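Local coordinates for protein serine protease inhibitor 4, isoform B (Drosophila melanogaster, PDB 4P0F) that probably inhibits serine and cysteine endopeptidases as a member of the serpin family, here in its cleaved form, at residues A15-N20 / S40-A45; Q62-A67 / L289-M294. All coordinates share one frame; numbering follows the deposited sequence.

How the contacts relate
From the N terminus, the long helix 6-28 passes first; helix 38-49 then packs across it, and contact 1 (15-20 with 40-45) closes this short loop of the chain. Contact 2 opens only after that, at the end of helix 54-64, and closes a far longer excursion of 221 residues when 289-294 follows helix 283-288. The two are therefore in series, neither nested nor crossed. In space they adjoin, with centres about 10 Å apart: F17 of contact 1 packs on L64 of contact 2, and Q42 reaches the backbone carbonyl of L64. Together they tie three early helices of the serpin fold to the segment leading toward strand 311-324.

Contact 1 (A15-N20 / S40-A45); sequences ALFSIN and SIQTCA
The ring of F17 meets I41 and Q42 where two N-terminal helices of the serpin fold, 6-28 and 38-49, pack together in the protein interior. The apolar contact is built round the phenyl group of F17. Its CG lies anti to the backbone N (chi1 -178°), which carries the ring out from helix 6-28 to the neighbouring helix. There the ring edge receives the methyl of I41: F17 CE2 lies 3.8 Å from I41 CG2, with the methyl close to the ring plane. The two side chains cross at about a right angle. Q42 adds its aliphatic base, its CB standing 4.0 Å from F17 CE2, and the two side chains run past each other in opposite directions.

No hydrogen bond links 15-20 to 40-45. The amide of Q42 instead donates through NE2 to the carbonyl oxygen of L64, at the end of helix 54-64, so NE2 has a partner while CB packs on the phenyl ring. Elsewhere on helix 38-49, S40 OG bonds to N167 and to T335 of strand 328-341, a strand consistent with the inserted reactive-centre loop of a cleaved serpin. On the ring edge, F17 CZ lies 3.9 Å from I41 CG2.

Contact 2 (Q62-A67 / L289-M294); sequences QGLGLA and LGMSRM
M291 lays its thioether against the backbone of G63 and the side chain of L64, joining the end of helix 54-64 to the turn that follows helix 283-288 in the serpin fold. The close packing gathers around the sulfur. M291 SD is 3.7 Å from G63 CA and 3.9 Å from L64 CG, so it touches main chain and side chain at once. Its chain runs extended as far as the sulfur and then bends (chi3 -81°), bringing the terminal methyl alongside the G63 carbonyl, with M291 CE 3.9 Å from G63 O. L64 starts out pointing away from the turn, but its end comes back and crosses the methionine at about a right angle, with L64 CD2 4.0 Å from M291 SD. G63, which has no side chain, presents its bare backbone, with G63 CA 4.0 Å from M291 CG. F286 touches both L64 and M291, and L60 also packs on M291, extending the apolar surroundings.

Toward L289 and G290 the fit is looser. L289 O remains 4.2 Å from G63 CA, the L289 side chain makes no close contact with 62-67, and G290 is exposed. G290 has positive phi and is the C' residue of a Schellman motif that ends helix 283-288, with M291 N bonded to F286 O; this turn delivers M291 to G63. No hydrogen bond joins 62-67 to 289-294, implying that their direct association rests on van der Waals packing of a thioether against a glycine backbone and a leucine.

Contact 1 (A15-N20 / S40-A45)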
loop_
_atom_site.group_PDB
_atom_site.type_symbol
_atom_site.label_atom_id
_atom_site.label_comp_id
_atom_site.label_asym_id
_atom_site.label_seq_id
_atom_site.Cartn_x
_atom_site.Cartn_y
_atom_site.Cartn_z
ATOM N N ALA A 15 -4.990 -3.289 -9.096
ATOM C CA ALA A 15 -4.504 -2.101 -9.802
ATOM C C ALA A 15 -5.572 -1.012 -9.886
ATOM O O ALA A 15 -5.271 0.171 -9.733
ATOM C CB ALA A 15 -4.000 -2.468 -11.208
ATOM N N LEU A 16 -6.821 -1.397 -10.120
ATOM C CA LEU A 16 -7.896 -0.418 -10.186
ATOM C C LEU A 16 -8.180 0.154 -8.792
ATOM O O LEU A 16 -8.316 1.361 -8.633
ATOM C CB LEU A 16 -9.155 -1.040 -10.792
ATOM C CG LEU A 16 -10.400 -0.139 -10.881
ATOM C CD1 LEU A 16 -10.109 1.189 -11.550
ATOM C CD2 LEU A 16 -11.495 -0.853 -11.628
ATOM N N PHE A 17 -8.267 -0.715 -7.788
ATOM C CA PHE A 17 -8.381 -0.253 -6.406
ATOM C C PHE A 17 -7.267 0.738 -6.067
ATOM O O PHE A 17 -7.516 1.764 -5.426
ATOM C CB PHE A 17 -8.351 -1.437 -5.437
ATOM C CG PHE A 17 -8.514 -1.043 -3.991
ATOM C CD1 PHE A 17 -9.673 -0.442 -3.557
ATOM C CD2 PHE A 17 -7.502 -1.271 -3.074
ATOM C CE1 PHE A 17 -9.836 -0.084 -2.230
ATOM C CE2 PHE A 17 -7.659 -0.910 -1.748
ATOM C CZ PHE A 17 -8.832 -0.309 -1.336
ATOM N N SER A 18 -6.053 0.452 -6.535
ATOM C CA SER A 18 -4.902 1.307 -6.266
ATOM C C SER A 18 -5.098 2.723 -6.796
ATOM O O SER A 18 -4.868 3.696 -6.078
ATOM C CB SER A 18 -3.628 0.725 -6.883
ATOM O OG SER A 18 -3.324 -0.560 -6.371
ATOM N N ILE A 19 -5.488 2.854 -8.062
ATOM C CA ILE A 19 -5.648 4.183 -8.619
ATOM C C ILE A 19 -6.860 4.868 -7.995
ATOM O O ILE A 19 -6.870 6.087 -7.855
ATOM C CB ILE A 19 -5.742 4.155 -10.172
ATOM C CG1 ILE A 19 -6.940 3.353 -10.662
ATOM C CG2 ILE A 19 -4.468 3.561 -10.738
ATOM C CD1 ILE A 19 -7.203 3.503 -12.150
ATOM N N ASN A 20 -7.871 4.092 -7.590
ATOM C CA ASN A 20 -9.010 4.677 -6.888
ATOM C C ASN A 20 -8.565 5.329 -5.577
ATOM O O ASN A 20 -8.925 6.475 -5.287
ATOM C CB ASN A 20 -10.081 3.620 -6.604
ATOM C CG ASN A 20 -10.786 3.131 -7.861
ATOM O OD1 ASN A 20 -10.633 3.688 -8.950
ATOM N ND2 ASN A 20 -11.612 2.107 -7.694
ATOM N N SER A 40 -1.602 -3.977 0.898
ATOM C CA SER A 40 -1.802 -4.061 2.341
ATOM C C SER A 40 -3.223 -3.651 2.724
ATOM O O SER A 40 -3.881 -4.299 3.562
ATOM C CB SER A 40 -0.774 -3.180 3.060
ATOM O OG SER A 40 -1.008 -3.107 4.448
ATOM N N ILE A 41 -3.689 -2.568 2.119
ATOM C CA ILE A 41 -5.018 -2.058 2.400
ATOM C C ILE A 41 -6.080 -3.057 1.957
ATOM O O ILE A 41 -6.996 -3.368 2.721
ATOM C CB ILE A 41 -5.241 -0.686 1.714
ATOM C CG1 ILE A 41 -4.280 0.352 2.310
ATOM C CG2 ILE A 41 -6.681 -0.217 1.879
ATOM C CD1 ILE A 41 -4.148 1.602 1.500
ATOM N N GLN A 42 -5.978 -3.554 0.728
ATOM C CA GLN A 42 -6.993 -4.483 0.223
ATOM C C GLN A 42 -7.024 -5.787 1.030
ATOM O O GLN A 42 -8.099 -6.327 1.320
ATOM C CB GLN A 42 -6.759 -4.802 -1.245
ATOM C CG GLN A 42 -7.979 -5.360 -1.952
ATOM C CD GLN A 42 -7.653 -5.993 -3.289
ATOM O OE1 GLN A 42 -6.718 -6.783 -3.408
ATOM N NE2 GLN A 42 -8.435 -5.653 -4.311
ATOM N N THR A 43 -5.846 -6.279 1.408
ATOM C CA THR A 43 -5.728 -7.512 2.173
ATOM C C THR A 43 -6.365 -7.348 3.543
ATOM O O THR A 43 -7.149 -8.197 3.972
ATOM C CB THR A 43 -4.253 -7.930 2.320
ATOM O OG1 THR A 43 -3.701 -8.146 1.018
ATOM C CG2 THR A 43 -4.122 -9.216 3.118
ATOM N N CYS A 44 -6.061 -6.247 4.221
ATOM C CA CYS A 44 -6.601 -6.028 5.564
ATOM C C CYS A 44 -8.117 -5.923 5.502
ATOM O O CYS A 44 -8.836 -6.519 6.313
ATOM C CB CYS A 44 -6.022 -4.770 6.190
ATOM S SG CYS A 44 -6.475 -4.607 7.932
ATOM N N ALA A 45 -8.609 -5.175 4.525
ATOM C CA ALA A 45 -10.046 -4.977 4.386
ATOM C C ALA A 45 -10.759 -6.259 3.953
ATOM O O ALA A 45 -11.911 -6.496 4.348
ATOM C CB ALA A 45 -10.324 -3.859 3.407
#

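Contact 2 (Q62-A67 / L289-M294)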
loop_
_atom_site.group_PDB
_atom_site.type_symbol
_atom_site.label_atom_id
_atom_site.label_comp_id
_atom_site.label_asym_id
_atom_site.label_seq_id
_atom_site.Cartn_x
_atom_site.Cartn_y
_atom_site.Cartn_z
ATOM N N GLN A 62 -17.606 -5.098 -3.537
ATOM C CA GLN A 62 -17.672 -4.315 -4.752
ATOM C C GLN A 62 -16.757 -3.097 -4.693
ATOM O O GLN A 62 -16.229 -2.685 -5.714
ATOM C CB GLN A 62 -19.119 -3.907 -5.028
ATOM C CG GLN A 62 -20.017 -5.124 -5.103
ATOM C CD GLN A 62 -21.460 -4.775 -5.338
ATOM O OE1 GLN A 62 -21.860 -3.623 -5.219
ATOM N NE2 GLN A 62 -22.250 -5.773 -5.683
ATOM N N GLY A 63 -16.535 -2.549 -3.502
ATOM C CA GLY A 63 -15.652 -1.397 -3.371
ATOM C C GLY A 63 -14.170 -1.760 -3.437
ATOM O O GLY A 63 -13.353 -0.962 -3.892
ATOM N N LEU A 64 -13.832 -2.960 -2.978
ATOM C CA LEU A 64 -12.449 -3.453 -3.011
ATOM C C LEU A 64 -12.118 -4.179 -4.313
ATOM O O LEU A 64 -10.941 -4.364 -4.660
ATOM C CB LEU A 64 -12.203 -4.405 -1.839
ATOM C CG LEU A 64 -12.359 -3.822 -0.435
ATOM C CD1 LEU A 64 -12.307 -4.935 0.600
ATOM C CD2 LEU A 64 -11.283 -2.782 -0.178
ATOM N N GLY A 65 -13.155 -4.600 -5.037
ATOM C CA GLY A 65 -12.958 -5.364 -6.255
ATOM C C GLY A 65 -12.574 -6.805 -5.958
ATOM O O GLY A 65 -11.709 -7.373 -6.614
ATOM N N LEU A 66 -13.216 -7.409 -4.964
ATOM C CA LEU A 66 -12.870 -8.778 -4.603
ATOM C C LEU A 66 -13.383 -9.767 -5.654
ATOM O O LEU A 66 -14.217 -9.419 -6.495
ATOM C CB LEU A 66 -13.410 -9.118 -3.214
ATOM C CG LEU A 66 -12.953 -8.184 -2.083
ATOM C CD1 LEU A 66 -13.402 -8.723 -0.735
ATOM C CD2 LEU A 66 -11.435 -7.996 -2.078
ATOM N N ALA A 67 -12.869 -10.996 -5.602
ATOM C CA ALA A 67 -13.045 -11.969 -6.682
ATOM C C ALA A 67 -14.499 -12.394 -6.883
ATOM O O ALA A 67 -14.923 -12.705 -7.998
ATOM C CB ALA A 67 -12.185 -13.199 -6.419
ATOM N N LEU A 289 -15.330 5.799 -1.583
ATOM C CA LEU A 289 -15.339 4.676 -2.517
ATOM C C LEU A 289 -16.556 3.770 -2.291
ATOM O O LEU A 289 -16.605 2.652 -2.795
ATOM C CB LEU A 289 -14.046 3.875 -2.399
ATOM C CG LEU A 289 -12.792 4.646 -2.831
ATOM C CD1 LEU A 289 -11.538 3.830 -2.611
ATOM C CD2 LEU A 289 -12.885 5.062 -4.278
ATOM N N GLY A 290 -17.542 4.272 -1.554
ATOM C CA GLY A 290 -18.823 3.600 -1.419
ATOM C C GLY A 290 -18.882 2.521 -0.363
ATOM O O GLY A 290 -19.778 1.678 -0.398
ATOM N N MET A 291 -17.945 2.555 0.582
ATOM C CA MET A 291 -17.891 1.559 1.651
ATOM C C MET A 291 -18.151 2.187 3.028
ATOM O O MET A 291 -17.415 1.936 3.983
ATOM C CB MET A 291 -16.548 0.837 1.624
ATOM C CG MET A 291 -16.348 0.034 0.344
ATOM S SD MET A 291 -14.735 -0.766 0.197
ATOM C CE MET A 291 -13.703 0.593 -0.372
ATOM N N SER A 292 -19.228 2.966 3.125
ATOM C CA SER A 292 -19.563 3.696 4.355
ATOM C C SER A 292 -20.190 2.850 5.447
ATOM O O SER A 292 -20.065 3.182 6.629
ATOM C CB SER A 292 -20.523 4.847 4.044
ATOM O OG SER A 292 -19.851 5.864 3.329
ATOM N N ARG A 293 -20.895 1.786 5.080
ATOM C CA ARG A 293 -21.723 1.087 6.065
ATOM C C ARG A 293 -20.911 0.475 7.220
ATOM O O ARG A 293 -21.377 0.443 8.370
ATOM C CB ARG A 293 -22.560 0.007 5.371
ATOM C CG ARG A 293 -23.719 -0.524 6.197
ATOM C CD ARG A 293 -24.685 -1.308 5.319
ATOM N NE ARG A 293 -25.756 -1.945 6.071
ATOM C CZ ARG A 293 -26.940 -1.391 6.325
ATOM N NH1 ARG A 293 -27.218 -0.165 5.898
ATOM N NH2 ARG A 293 -27.848 -2.069 7.014
ATOM N N MET A 294 -19.708 0.002 6.919
ATOM C CA MET A 294 -18.823 -0.612 7.908
ATOM C C MET A 294 -18.499 0.289 9.117
ATOM O O MET A 294 -18.188 -0.217 10.195
ATOM C CB MET A 294 -17.522 -1.039 7.225
ATOM C CG MET A 294 -16.761 0.113 6.649
ATOM S SD MET A 294 -15.533 -0.440 5.442
ATOM C CE MET A 294 -14.534 -1.439 6.509
#